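Long-range contacts in putative leucoanthocyanidin reductase 1 (PDB 3I6I), which reduces leucoanthocyanidins to flavan-3-ols such as catechin in flavonoid synthesis, probably taking the hydride from NADPH: residues 218-223 with 290-295; 224-229 with 305-310; 191-196 with 280-285; 30-35 with 58-63. One frame throughout, in Å; residues are numbered along the deposited sequence.

Contact 1: residues 218-223 with 290-295; sequences SVHFRP and PEDVEV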
loop_
_atom_site.group_PDB
_atom_site.type_symbol
_atom_site.label_atom_id
_atom_site.label_comp_id
_atom_site.label_asym_id
_atom_site.label_seq_id
_atom_site.Cartn_x
_atom_site.Cartn_y
_atom_site.Cartn_z
ATOM N N SER A 218 -13.801 -0.086 3.725
ATOM C CA SER A 218 -12.425 0.457 3.838
ATOM C C SER A 218 -11.789 -0.093 5.108
ATOM O O SER A 218 -12.398 0.033 6.212
ATOM C CB SER A 218 -12.459 1.971 3.864
ATOM O OG SER A 218 -12.920 2.487 2.627
ATOM N N VAL A 219 -10.604 -0.707 4.965
ATOM C CA VAL A 219 -9.867 -1.281 6.086
ATOM C C VAL A 219 -8.686 -0.363 6.435
ATOM O O VAL A 219 -7.728 -0.183 5.633
ATOM C CB VAL A 219 -9.350 -2.677 5.783
ATOM C CG1 VAL A 219 -8.618 -3.216 6.994
ATOM C CG2 VAL A 219 -10.524 -3.605 5.379
ATOM N N HIS A 220 -8.735 0.198 7.629
ATOM C CA HIS A 220 -7.752 1.204 8.079
ATOM C C HIS A 220 -6.749 0.536 9.004
ATOM O O HIS A 220 -7.132 -0.230 9.894
ATOM C CB HIS A 220 -8.441 2.377 8.755
ATOM C CG HIS A 220 -9.497 3.019 7.896
ATOM N ND1 HIS A 220 -9.184 3.964 6.934
ATOM C CD2 HIS A 220 -10.826 2.795 7.796
ATOM C CE1 HIS A 220 -10.298 4.319 6.304
ATOM N NE2 HIS A 220 -11.315 3.650 6.825
ATOM N N PHE A 221 -5.451 0.812 8.804
ATOM C CA PHE A 221 -4.441 0.243 9.667
ATOM C C PHE A 221 -4.022 1.276 10.710
ATOM O O PHE A 221 -3.236 2.176 10.401
ATOM C CB PHE A 221 -3.200 -0.242 8.907
ATOM C CG PHE A 221 -3.383 -1.508 8.086
ATOM C CD1 PHE A 221 -4.451 -1.662 7.208
ATOM C CD2 PHE A 221 -2.388 -2.494 8.107
ATOM C CE1 PHE A 221 -4.583 -2.830 6.461
ATOM C CE2 PHE A 221 -2.492 -3.663 7.309
ATOM C CZ PHE A 221 -3.608 -3.810 6.488
ATOM N N ARG A 222 -4.484 1.120 11.941
ATOM C CA ARG A 222 -4.151 2.064 13.001
ATOM C C ARG A 222 -3.560 1.393 14.228
ATOM O O ARG A 222 -4.130 1.507 15.341
ATOM C CB ARG A 222 -5.364 2.874 13.392
ATOM C CG ARG A 222 -5.960 3.684 12.281
ATOM C CD ARG A 222 -6.933 4.695 12.817
ATOM N NE ARG A 222 -7.265 5.725 11.835
ATOM C CZ ARG A 222 -8.116 6.736 12.050
ATOM N NH1 ARG A 222 -8.819 6.811 13.173
ATOM N NH2 ARG A 222 -8.320 7.663 11.120
ATOM N N PRO A 223 -2.399 0.714 14.051
ATOM C CA PRO A 223 -1.747 0.131 15.210
ATOM C C PRO A 223 -1.297 1.216 16.209
ATOM O O PRO A 223 -0.430 2.071 15.903
ATOM C CB PRO A 223 -0.554 -0.631 14.595
ATOM C CG PRO A 223 -0.218 0.170 13.364
ATOM C CD PRO A 223 -1.605 0.487 12.835
ATOM N N PRO A 290 -20.176 2.782 9.678
ATOM C CA PRO A 290 -20.506 1.441 9.204
ATOM C C PRO A 290 -19.753 0.956 7.968
ATOM O O PRO A 290 -19.788 -0.223 7.706
ATOM C CB PRO A 290 -22.005 1.522 8.919
ATOM C CG PRO A 290 -22.267 2.913 8.617
ATOM C CD PRO A 290 -21.237 3.750 9.357
ATOM N N GLU A 291 -19.069 1.835 7.229
ATOM C CA GLU A 291 -18.312 1.400 6.069
ATOM C C GLU A 291 -16.811 1.321 6.310
ATOM O O GLU A 291 -16.053 1.053 5.392
ATOM C CB GLU A 291 -18.639 2.343 4.882
ATOM C CG GLU A 291 -20.131 2.365 4.523
ATOM C CD GLU A 291 -20.400 2.905 3.123
ATOM O OE1 GLU A 291 -19.899 2.316 2.141
ATOM O OE2 GLU A 291 -21.121 3.917 2.996
ATOM N N ASP A 292 -16.370 1.601 7.547
ATOM C CA ASP A 292 -14.937 1.639 7.898
ATOM C C ASP A 292 -14.670 0.594 8.983
ATOM O O ASP A 292 -15.466 0.477 9.912
ATOM C CB ASP A 292 -14.540 3.015 8.418
ATOM C CG ASP A 292 -14.789 4.099 7.418
ATOM O OD1 ASP A 292 -14.108 4.078 6.381
ATOM O OD2 ASP A 292 -15.644 4.970 7.700
ATOM N N VAL A 293 -13.603 -0.187 8.845
ATOM C CA VAL A 293 -13.175 -1.098 9.910
ATOM C C VAL A 293 -11.690 -0.858 10.174
ATOM O O VAL A 293 -10.982 -0.292 9.317
ATOM C CB VAL A 293 -13.471 -2.603 9.621
ATOM C CG1 VAL A 293 -15.000 -2.904 9.699
ATOM C CG2 VAL A 293 -12.935 -3.066 8.252
ATOM N N GLU A 294 -11.220 -1.300 11.343
ATOM C CA GLU A 294 -9.791 -1.086 11.689
ATOM C C GLU A 294 -9.108 -2.422 11.988
ATOM O O GLU A 294 -9.641 -3.260 12.713
ATOM C CB GLU A 294 -9.711 -0.120 12.851
ATOM C CG GLU A 294 -8.337 0.486 13.071
ATOM C CD GLU A 294 -7.390 -0.440 13.842
ATOM O OE1 GLU A 294 -7.779 -0.973 14.914
ATOM O OE2 GLU A 294 -6.272 -0.672 13.349
ATOM N N VAL A 295 -7.934 -2.611 11.412
ATOM C CA VAL A 295 -7.215 -3.876 11.484
ATOM C C VAL A 295 -6.999 -4.464 12.866
ATOM O O VAL A 295 -7.217 -5.660 13.069
ATOM C CB VAL A 295 -5.840 -3.769 10.777
ATOM C CG1 VAL A 295 -5.133 -5.154 10.775
ATOM C CG2 VAL A 295 -6.033 -3.278 9.440
HETATM O O HOH W 1 -15.624 2.556 2.428
#
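The imidazole of His220 presents its NE2 edge to the carboxylate of Asp292, with OD1 near the ring plane, 2.9 Å from NE2. The two planes stand 53° apart, and NE2 approaches OD1 from above the carboxylate plane, 43° out of it. OD2 of Asp292 forms a salt bridge with Arg126, and Phe285 meets the His220 ring edge-to-face. An alanine at His220 would probably leave Asp292 OD1 without this donor and open a gap beside Phe285.

His220 and Asp292, with Ser218 and Glu294, stand on one face of a parallel ladder, with strand 217-220 between 155-158 and 292-294, probably continuing the Rossmann sheet as in related atypical reductases. His220 pairs with Glu294: its N donates to Val293 O (2.9 Å) and its O accepts from Val295 N (2.9 Å).

On the other face Val219 and Val293 meet methyl to methyl, CG2 to CG2 at 3.8 Å. Val295 is modelled in two positions, and in the one described its CG2 touches Val219 CG1 at 3.6 Å and lies over a face of the Phe221 ring, too close there to be weighed.

From the last pair of the ladder Glu294 bends at chi2 (-81°), and its OE2 accepts Arg222 N at 2.9 Å on the anti side, somewhat out of plane. OE1 is hydrogen-bonded to Thr296 OG1, and Glu294 is the N-cap of the following helix.

Contact 2: residues 224-229 with 305-310; sequences SCNCLN and RTVEEC
Asn226 and Leu228 meet Val307 at the head of helix 307-315, and a water bridge from Cys225 precedes them along the chain. That water donates to Cys225 O at 2.9 Å and accepts from Val307 N at 3.1 Å, so a backbone N-H of the first helical turn finds its acceptor outside the helix.

Next comes Asn226, whose CG stands anti to its own carbonyl carbon (chi1 -68°). From there ND2 donates to Arg305 O over 2.8 Å in a bond of 174°. The oxygen lies in the plane of the amide, and the donor in the plane of the Arg305 carbonyl. ND2 also donates to Phe195 O, so the one amide nitrogen ties the approach to the helix to strand 193-196. Asn226 OD1 rests 3.4 Å from Thr306 CA.

Thr306 is the N-cap of this helix: its OG1 takes the N-H of Glu309 at 3.1 Å. That cap begins the helix, while its approach is tied, through Asn226, to a small mixed sheet in which outer strand 227-228 runs antiparallel to 193-196.

Further on, in one of its two modelled positions Leu228 brings CD1 to 3.9 Å from Val307 CG2, the two side chains sliding past each other in opposite directions. The same valine methyl lies 4.0 Å from Asn226 CG. Around this patch, helix 230-241 brings Leu233 against Val307 and Val236 against Leu228.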
loop_
_atom_site.group_PDB
_atom_site.type_symbol
_atom_site.label_atom_id
_atom_site.label_comp_id
_atom_site.label_asym_id
_atom_site.label_seq_id
_atom_site.Cartn_x
_atom_site.Cartn_y
_atom_site.Cartn_z
ATOM N N SER A 224 -1.895 1.205 17.392
ATOM C CA SER A 224 -1.684 2.272 18.358
ATOM C C SER A 224 -0.198 2.446 18.768
ATOM O O SER A 224 0.237 3.549 19.050
ATOM C CB SER A 224 -2.582 2.088 19.603
ATOM O OG SER A 224 -2.224 0.897 20.306
ATOM N N CYS A 225 0.576 1.367 18.792
ATOM C CA CYS A 225 1.962 1.470 19.254
ATOM C C CYS A 225 2.891 2.029 18.175
ATOM O O CYS A 225 4.073 2.349 18.447
ATOM C CB CYS A 225 2.481 0.137 19.691
ATOM S SG CYS A 225 1.646 -0.517 21.176
ATOM N N ASN A 226 2.382 2.135 16.959
ATOM C CA ASN A 226 3.156 2.642 15.828
ATOM C C ASN A 226 2.581 3.981 15.340
ATOM O O ASN A 226 2.813 4.386 14.194
ATOM C CB ASN A 226 3.175 1.625 14.677
ATOM C CG ASN A 226 3.960 0.352 14.977
ATOM O OD1 ASN A 226 4.378 0.071 16.107
ATOM N ND2 ASN A 226 4.084 -0.475 13.958
ATOM N N CYS A 227 1.836 4.661 16.207
ATOM C CA CYS A 227 1.267 5.988 15.915
ATOM C C CYS A 227 2.303 6.995 16.449
ATOM O O CYS A 227 2.357 7.301 17.647
ATOM C CB CYS A 227 -0.065 6.160 16.615
ATOM S SG CYS A 227 -0.914 7.710 16.174
ATOM N N LEU A 228 3.164 7.444 15.564
ATOM C CA LEU A 228 4.258 8.344 15.952
ATOM C C LEU A 228 4.285 9.582 15.070
ATOM O O LEU A 228 3.892 9.539 13.899
ATOM C CB LEU A 228 5.611 7.629 15.822
ATOM C CG LEU A 228 5.807 6.352 16.633
ATOM C CD1 LEU A 228 5.385 5.182 15.792
ATOM C CD2 LEU A 228 7.266 6.207 17.033
ATOM N N ASN A 229 4.726 10.692 15.646
ATOM C CA ASN A 229 5.049 11.898 14.870
ATOM C C ASN A 229 6.535 11.821 14.457
ATOM O O ASN A 229 7.274 10.888 14.855
ATOM C CB ASN A 229 4.669 13.179 15.619
ATOM C CG ASN A 229 5.388 13.351 16.930
ATOM O OD1 ASN A 229 6.616 13.165 17.034
ATOM N ND2 ASN A 229 4.651 13.793 17.930
ATOM N N ARG A 305 4.333 -5.709 14.256
ATOM C CA ARG A 305 5.747 -5.378 14.471
ATOM C C ARG A 305 5.886 -3.879 14.800
ATOM O O ARG A 305 5.287 -3.024 14.147
ATOM C CB ARG A 305 6.527 -5.692 13.180
ATOM C CG ARG A 305 6.547 -7.175 12.854
ATOM C CD ARG A 305 7.306 -7.450 11.584
ATOM N NE ARG A 305 8.742 -7.289 11.797
ATOM C CZ ARG A 305 9.648 -7.227 10.825
ATOM N NH1 ARG A 305 9.299 -7.315 9.535
ATOM N NH2 ARG A 305 10.917 -7.065 11.151
ATOM N N THR A 306 6.675 -3.559 15.817
ATOM C CA THR A 306 6.904 -2.191 16.170
ATOM C C THR A 306 7.969 -1.568 15.248
ATOM O O THR A 306 8.816 -2.263 14.633
ATOM C CB THR A 306 7.385 -2.093 17.624
ATOM O OG1 THR A 306 8.734 -2.574 17.715
ATOM C CG2 THR A 306 6.493 -2.931 18.543
ATOM N N VAL A 307 7.987 -0.250 15.259
ATOM C CA VAL A 307 8.967 0.539 14.492
ATOM C C VAL A 307 10.378 0.285 14.990
ATOM O O VAL A 307 11.328 0.138 14.202
ATOM C CB VAL A 307 8.645 2.033 14.541
ATOM C CG1 VAL A 307 9.739 2.846 13.805
ATOM C CG2 VAL A 307 7.250 2.337 13.969
ATOM N N GLU A 308 10.526 0.207 16.311
ATOM C CA GLU A 308 11.795 -0.190 16.917
ATOM C C GLU A 308 12.331 -1.474 16.309
ATOM O O GLU A 308 13.493 -1.501 15.922
ATOM C CB GLU A 308 11.689 -0.323 18.428
ATOM C CG GLU A 308 11.985 0.956 19.176
ATOM N N GLU A 309 11.489 -2.497 16.208
ATOM C CA GLU A 309 11.889 -3.763 15.610
ATOM C C GLU A 309 12.304 -3.534 14.160
ATOM O O GLU A 309 13.368 -3.983 13.733
ATOM C CB GLU A 309 10.747 -4.777 15.680
ATOM C CG GLU A 309 10.398 -5.222 17.090
ATOM N N CYS A 310 11.461 -2.831 13.410
ATOM C CA CYS A 310 11.763 -2.529 11.997
ATOM C C CYS A 310 13.095 -1.801 11.809
ATOM O O CYS A 310 13.889 -2.159 10.932
ATOM C CB CYS A 310 10.688 -1.654 11.362
ATOM S SG CYS A 310 9.146 -2.463 11.204
HETATM O O HOH W 2 6.686 1.443 17.483
#

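Contact 3: residues 191-196 with 280-285; sequences VKAYFV and GCQVNF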
loop_
_atom_site.group_PDB
_atom_site.type_symbol
_atom_site.label_atom_id
_atom_site.label_comp_id
_atom_site.label_asym_id
_atom_site.label_seq_id
_atom_site.Cartn_x
_atom_site.Cartn_y
_atom_site.Cartn_z
ATOM N N VAL A 191 2.850 16.038 14.228
ATOM C CA VAL A 191 1.691 15.485 13.506
ATOM C C VAL A 191 1.881 13.971 13.402
ATOM O O VAL A 191 2.880 13.462 12.875
ATOM C CB VAL A 191 1.478 16.126 12.154
ATOM C CG1 VAL A 191 0.261 15.463 11.420
ATOM C CG2 VAL A 191 1.249 17.611 12.303
ATOM N N LYS A 192 0.914 13.244 13.959
ATOM C CA LYS A 192 0.939 11.791 13.974
ATOM C C LYS A 192 0.700 11.091 12.627
ATOM O O LYS A 192 -0.062 11.575 11.803
ATOM C CB LYS A 192 -0.133 11.284 14.950
ATOM C CG LYS A 192 0.143 11.643 16.422
ATOM C CD LYS A 192 1.200 10.804 17.049
ATOM C CE LYS A 192 1.233 10.932 18.575
ATOM N NZ LYS A 192 2.172 9.935 19.213
ATOM N N ALA A 193 1.386 9.972 12.427
ATOM C CA ALA A 193 1.142 9.072 11.290
ATOM C C ALA A 193 1.214 7.647 11.813
ATOM O O ALA A 193 1.718 7.420 12.913
ATOM C CB ALA A 193 2.163 9.303 10.199
ATOM N N TYR A 194 0.688 6.681 11.056
ATOM C CA TYR A 194 0.808 5.271 11.394
ATOM C C TYR A 194 1.812 4.595 10.489
ATOM O O TYR A 194 1.738 4.691 9.283
ATOM C CB TYR A 194 -0.539 4.546 11.277
ATOM C CG TYR A 194 -1.571 4.974 12.289
ATOM C CD1 TYR A 194 -2.532 5.920 11.972
ATOM C CD2 TYR A 194 -1.578 4.432 13.568
ATOM C CE1 TYR A 194 -3.479 6.319 12.913
ATOM C CE2 TYR A 194 -2.529 4.793 14.484
ATOM C CZ TYR A 194 -3.464 5.744 14.158
ATOM O OH TYR A 194 -4.345 6.069 15.148
ATOM N N PHE A 195 2.760 3.904 11.094
ATOM C CA PHE A 195 3.824 3.185 10.367
ATOM C C PHE A 195 3.652 1.692 10.535
ATOM O O PHE A 195 3.438 1.180 11.642
ATOM C CB PHE A 195 5.210 3.618 10.877
ATOM C CG PHE A 195 5.461 5.077 10.724
ATOM C CD1 PHE A 195 5.995 5.586 9.559
ATOM C CD2 PHE A 195 5.081 5.975 11.725
ATOM C CE1 PHE A 195 6.214 6.942 9.401
ATOM C CE2 PHE A 195 5.287 7.345 11.571
ATOM C CZ PHE A 195 5.873 7.832 10.398
ATOM N N VAL A 196 3.706 0.993 9.416
ATOM C CA VAL A 196 3.397 -0.431 9.381
ATOM C C VAL A 196 4.493 -1.171 8.645
ATOM O O VAL A 196 4.909 -0.791 7.512
ATOM C CB VAL A 196 2.064 -0.656 8.657
ATOM C CG1 VAL A 196 1.677 -2.151 8.704
ATOM C CG2 VAL A 196 0.964 0.220 9.262
ATOM N N GLY A 280 -2.243 16.183 8.646
ATOM C CA GLY A 280 -2.746 15.138 9.528
ATOM C C GLY A 280 -3.713 14.198 8.859
ATOM O O GLY A 280 -4.632 13.692 9.533
ATOM N N CYS A 281 -3.524 13.939 7.548
ATOM C CA CYS A 281 -4.540 13.171 6.765
ATOM C C CYS A 281 -4.809 11.727 7.256
ATOM O O CYS A 281 -5.879 11.169 6.998
ATOM C CB CYS A 281 -4.182 13.186 5.260
ATOM S SG CYS A 281 -2.839 12.126 4.814
ATOM N N GLN A 282 -3.850 11.101 7.928
ATOM C CA GLN A 282 -4.006 9.709 8.385
ATOM C C GLN A 282 -4.803 9.615 9.681
ATOM O O GLN A 282 -5.334 8.541 10.020
ATOM C CB GLN A 282 -2.667 9.040 8.609
ATOM C CG GLN A 282 -1.810 8.981 7.367
ATOM C CD GLN A 282 -0.563 8.097 7.467
ATOM O OE1 GLN A 282 0.180 7.936 6.463
ATOM N NE2 GLN A 282 -0.322 7.538 8.610
ATOM N N VAL A 283 -4.810 10.693 10.456
ATOM C CA VAL A 283 -5.368 10.635 11.817
ATOM C C VAL A 283 -6.597 11.513 12.073
ATOM O O VAL A 283 -7.150 11.463 13.161
ATOM C CB VAL A 283 -4.303 10.997 12.853
ATOM C CG1 VAL A 283 -3.138 9.981 12.803
ATOM C CG2 VAL A 283 -3.802 12.441 12.614
ATOM N N ASN A 284 -7.024 12.317 11.105
ATOM C CA ASN A 284 -8.007 13.341 11.341
ATOM C C ASN A 284 -9.470 12.969 11.111
ATOM O O ASN A 284 -10.307 13.849 10.970
ATOM C CB ASN A 284 -7.647 14.608 10.564
ATOM C CG ASN A 284 -7.796 14.443 9.102
ATOM O OD1 ASN A 284 -8.190 13.374 8.623
ATOM N ND2 ASN A 284 -7.483 15.494 8.356
ATOM N N PHE A 285 -9.766 11.679 11.046
ATOM C CA PHE A 285 -11.123 11.199 10.875
ATOM C C PHE A 285 -11.383 9.994 11.759
ATOM O O PHE A 285 -10.474 9.241 12.099
ATOM C CB PHE A 285 -11.429 10.800 9.406
ATOM C CG PHE A 285 -10.532 9.703 8.835
ATOM C CD1 PHE A 285 -9.245 9.999 8.339
ATOM C CD2 PHE A 285 -10.952 8.388 8.777
ATOM C CE1 PHE A 285 -8.439 8.988 7.822
ATOM C CE2 PHE A 285 -10.153 7.382 8.243
ATOM C CZ PHE A 285 -8.895 7.688 7.752
HETATM O O HOH W 3 -1.296 12.189 9.331
#
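Apolar contacts between Val283 and the chain from Lys192 to Tyr194 join the loop after helix 266-277 to strand 193-196, the middle strand of a small mixed sheet. Val283 CG1 touches Tyr194 CE1 at 3.7 Å and Lys192 CB at 3.9 Å. Nearer the start, Val191 CG1 rests on Gly280 CA at 3.6 Å; this glycine, phi 73°, is the first residue after helix 266-277 to leave helical backbone angles.

The polar contacts are fewer. A water donates to Lys192 O (2.8 Å) and accepts from Gln282 N (3.1 Å), bridging the two backbones. The extended Gln282 side chain brings its amide against Ala193 CB and to Tyr194 N. As modelled, NE2 lies 2.8 Å from that nitrogen, and the amide is probably turned over; turned back, its oxygen would face Tyr194 N and may accept a hydrogen bond. An alanine at Gln282 would probably leave a gap beside Ala193 and take from Tyr194 N this polar neighbour.

Lys192 turns its ammonium elsewhere, to Glu232 and Cys227 O. Gln282 also touches Asn160, which binds NADP(H), and this is consistent with a second-shell place for the amide, whichever way round it lies.

Contact 4: residues 30-35 with 58-63; sequences SLDAHR and EDKGAI
Asp32 OD1 is approached by two atoms of Lys60, the methylene CD at 3.8 Å and the ammonium NZ at 3.9 Å. The second is a long salt bridge, so its pull is likely to be modest at this exposed position. Lys60 is extended as far as CE, and a turn at chi4 (-122°) leaves NZ on the carboxylate's side without closing the gap.

Beneath the charges, Leu31 does the apolar work. Its two methyls divide the task: CD2 lies 3.5 Å from both Lys60 O and Ala62 N, against the backbone of the turn, whereas CD1 meets Lys60 CB at 3.9 Å and Ala62 CB at 4.0 Å. Leu57 and Thr37 also touch this leucine.

Both segments are helix ends in the Rossmann fold. Helices 21-32 and 48-59 belong to its successive beta-alpha-beta crossovers, and each finishes in a Schellman motif, at His34 and at Gly61. In the first, His34 N returns to Leu31 O at 3.0 Å and Arg35 N to Ser30 O at 3.2 Å; in the second, Gly61 N returns to Glu58 O at 2.9 Å. Gly61 has a phi of 108°, where a CB would run into the Lys60 carbonyl oxygen and would point at Leu31.

Just past this turn, strand 63-66 starts at Ile63, which bonds through its backbone to Thr37 and Ile39 of the neighbouring strand.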
loop_
_atom_site.group_PDB
_atom_site.type_symbol
_atom_site.label_atom_id
_atom_site.label_comp_id
_atom_site.label_asym_id
_atom_site.label_seq_id
_atom_site.Cartn_x
_atom_site.Cartn_y
_atom_site.Cartn_z
ATOM N N SER A 30 0.193 -14.228 0.990
ATOM C CA SER A 30 -0.791 -15.138 0.387
ATOM C C SER A 30 -0.258 -16.590 0.359
ATOM O O SER A 30 -0.934 -17.526 0.790
ATOM C CB SER A 30 -1.211 -14.644 -0.995
ATOM O OG SER A 30 -2.304 -15.408 -1.491
ATOM N N LEU A 31 0.978 -16.782 -0.090
ATOM C CA LEU A 31 1.577 -18.123 -0.123
ATOM C C LEU A 31 1.830 -18.717 1.268
ATOM O O LEU A 31 1.568 -19.888 1.496
ATOM C CB LEU A 31 2.853 -18.092 -0.958
ATOM C CG LEU A 31 2.551 -17.870 -2.447
ATOM C CD1 LEU A 31 3.724 -17.195 -3.147
ATOM C CD2 LEU A 31 2.218 -19.216 -3.110
ATOM N N ASP A 32 2.306 -17.889 2.202
ATOM C CA ASP A 32 2.506 -18.287 3.601
ATOM C C ASP A 32 1.192 -18.638 4.328
ATOM O O ASP A 32 1.207 -19.424 5.293
ATOM C CB ASP A 32 3.246 -17.187 4.375
ATOM C CG ASP A 32 4.721 -17.063 3.973
ATOM O OD1 ASP A 32 5.201 -17.871 3.152
ATOM O OD2 ASP A 32 5.399 -16.146 4.478
ATOM N N ALA A 33 0.076 -18.089 3.847
ATOM C CA ALA A 33 -1.267 -18.413 4.369
ATOM C C ALA A 33 -1.831 -19.677 3.752
ATOM O O ALA A 33 -2.961 -20.042 4.044
ATOM C CB ALA A 33 -2.244 -17.225 4.160
ATOM N N HIS A 34 -1.039 -20.337 2.897
ATOM C CA HIS A 34 -1.437 -21.575 2.230
ATOM C C HIS A 34 -2.637 -21.362 1.265
ATOM O O HIS A 34 -3.405 -22.295 0.996
ATOM C CB HIS A 34 -1.725 -22.690 3.259
ATOM C CG HIS A 34 -0.974 -22.541 4.553
ATOM N ND1 HIS A 34 0.401 -22.626 4.638
ATOM C CD2 HIS A 34 -1.412 -22.308 5.815
ATOM C CE1 HIS A 34 0.774 -22.459 5.895
ATOM N NE2 HIS A 34 -0.307 -22.265 6.630
ATOM N N ARG A 35 -2.791 -20.143 0.757
ATOM C CA ARG A 35 -3.845 -19.813 -0.223
ATOM C C ARG A 35 -3.361 -20.132 -1.651
ATOM O O ARG A 35 -2.219 -19.816 -2.000
ATOM C CB ARG A 35 -4.175 -18.334 -0.163
ATOM C CG ARG A 35 -4.848 -17.834 1.128
ATOM C CD ARG A 35 -5.176 -16.334 1.005
ATOM N NE ARG A 35 -5.788 -15.723 2.202
ATOM C CZ ARG A 35 -7.080 -15.817 2.533
ATOM N NH1 ARG A 35 -7.936 -16.532 1.784
ATOM N NH2 ARG A 35 -7.532 -15.186 3.613
ATOM N N GLU A 58 7.527 -18.922 -6.963
ATOM C CA GLU A 58 7.307 -20.258 -7.537
ATOM C C GLU A 58 7.749 -21.360 -6.557
ATOM O O GLU A 58 7.064 -22.375 -6.408
ATOM C CB GLU A 58 8.043 -20.416 -8.885
ATOM C CG GLU A 58 7.360 -19.713 -10.063
ATOM C CD GLU A 58 8.041 -20.009 -11.407
ATOM O OE1 GLU A 58 9.190 -19.546 -11.611
ATOM O OE2 GLU A 58 7.432 -20.711 -12.252
ATOM N N ASP A 59 8.866 -21.133 -5.872
ATOM C CA ASP A 59 9.359 -22.078 -4.852
ATOM C C ASP A 59 8.371 -22.212 -3.670
ATOM O O ASP A 59 8.331 -23.260 -3.013
ATOM C CB ASP A 59 10.752 -21.663 -4.333
ATOM C CG ASP A 59 11.886 -21.968 -5.330
ATOM O OD1 ASP A 59 11.648 -22.633 -6.364
ATOM O OD2 ASP A 59 13.026 -21.522 -5.079
ATOM N N LYS A 60 7.590 -21.153 -3.416
ATOM C CA LYS A 60 6.521 -21.167 -2.404
ATOM C C LYS A 60 5.199 -21.728 -2.963
ATOM O O LYS A 60 4.230 -21.897 -2.226
ATOM C CB LYS A 60 6.301 -19.761 -1.830
ATOM C CG LYS A 60 7.504 -19.213 -1.049
ATOM C CD LYS A 60 7.117 -18.047 -0.129
ATOM C CE LYS A 60 8.309 -17.120 0.140
ATOM N NZ LYS A 60 8.639 -16.983 1.600
ATOM N N GLY A 61 5.157 -22.024 -4.262
ATOM C CA GLY A 61 3.998 -22.707 -4.852
ATOM C C GLY A 61 3.122 -21.828 -5.724
ATOM O O GLY A 61 2.037 -22.239 -6.126
ATOM N N ALA A 62 3.614 -20.641 -6.046
ATOM C CA ALA A 62 2.888 -19.703 -6.920
ATOM C C ALA A 62 2.758 -20.262 -8.328
ATOM O O ALA A 62 3.664 -20.941 -8.804
ATOM C CB ALA A 62 3.611 -18.340 -6.963
ATOM N N ILE A 63 1.631 -19.986 -8.983
ATOM C CA ILE A 63 1.433 -20.389 -10.380
ATOM C C ILE A 63 1.541 -19.120 -11.202
ATOM O O ILE A 63 0.764 -18.177 -11.009
ATOM C CB ILE A 63 0.064 -21.029 -10.584
ATOM C CG1 ILE A 63 -0.016 -22.322 -9.761
ATOM C CG2 ILE A 63 -0.192 -21.295 -12.086
ATOM C CD1 ILE A 63 -1.418 -22.833 -9.581
#

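How the contacts relate
Contact 1 is buried, contacts 2 and 3 are partly buried, and contact 4 lies at the surface. Contacts 2 and 3 reach neighbouring strands of one small mixed sheet, where Leu228 O and Ala193 N probably share a hydrogen bond. Arg222 of contact 1 probably hydrogen-bonds to Phe285 O of contact 3. Contact 4 stands apart, at helix ends beside the five-stranded sheet, its centre 33 Å from that of contact 3, touching none of the others. Chemistry follows place: a backbone ladder with a His-carboxylate bond in contact 1, an asparagine amide bond and a bridging water in contact 2, apolar and water-mediated touches in contact 3, and a leucine beneath a long ion pair in contact 4.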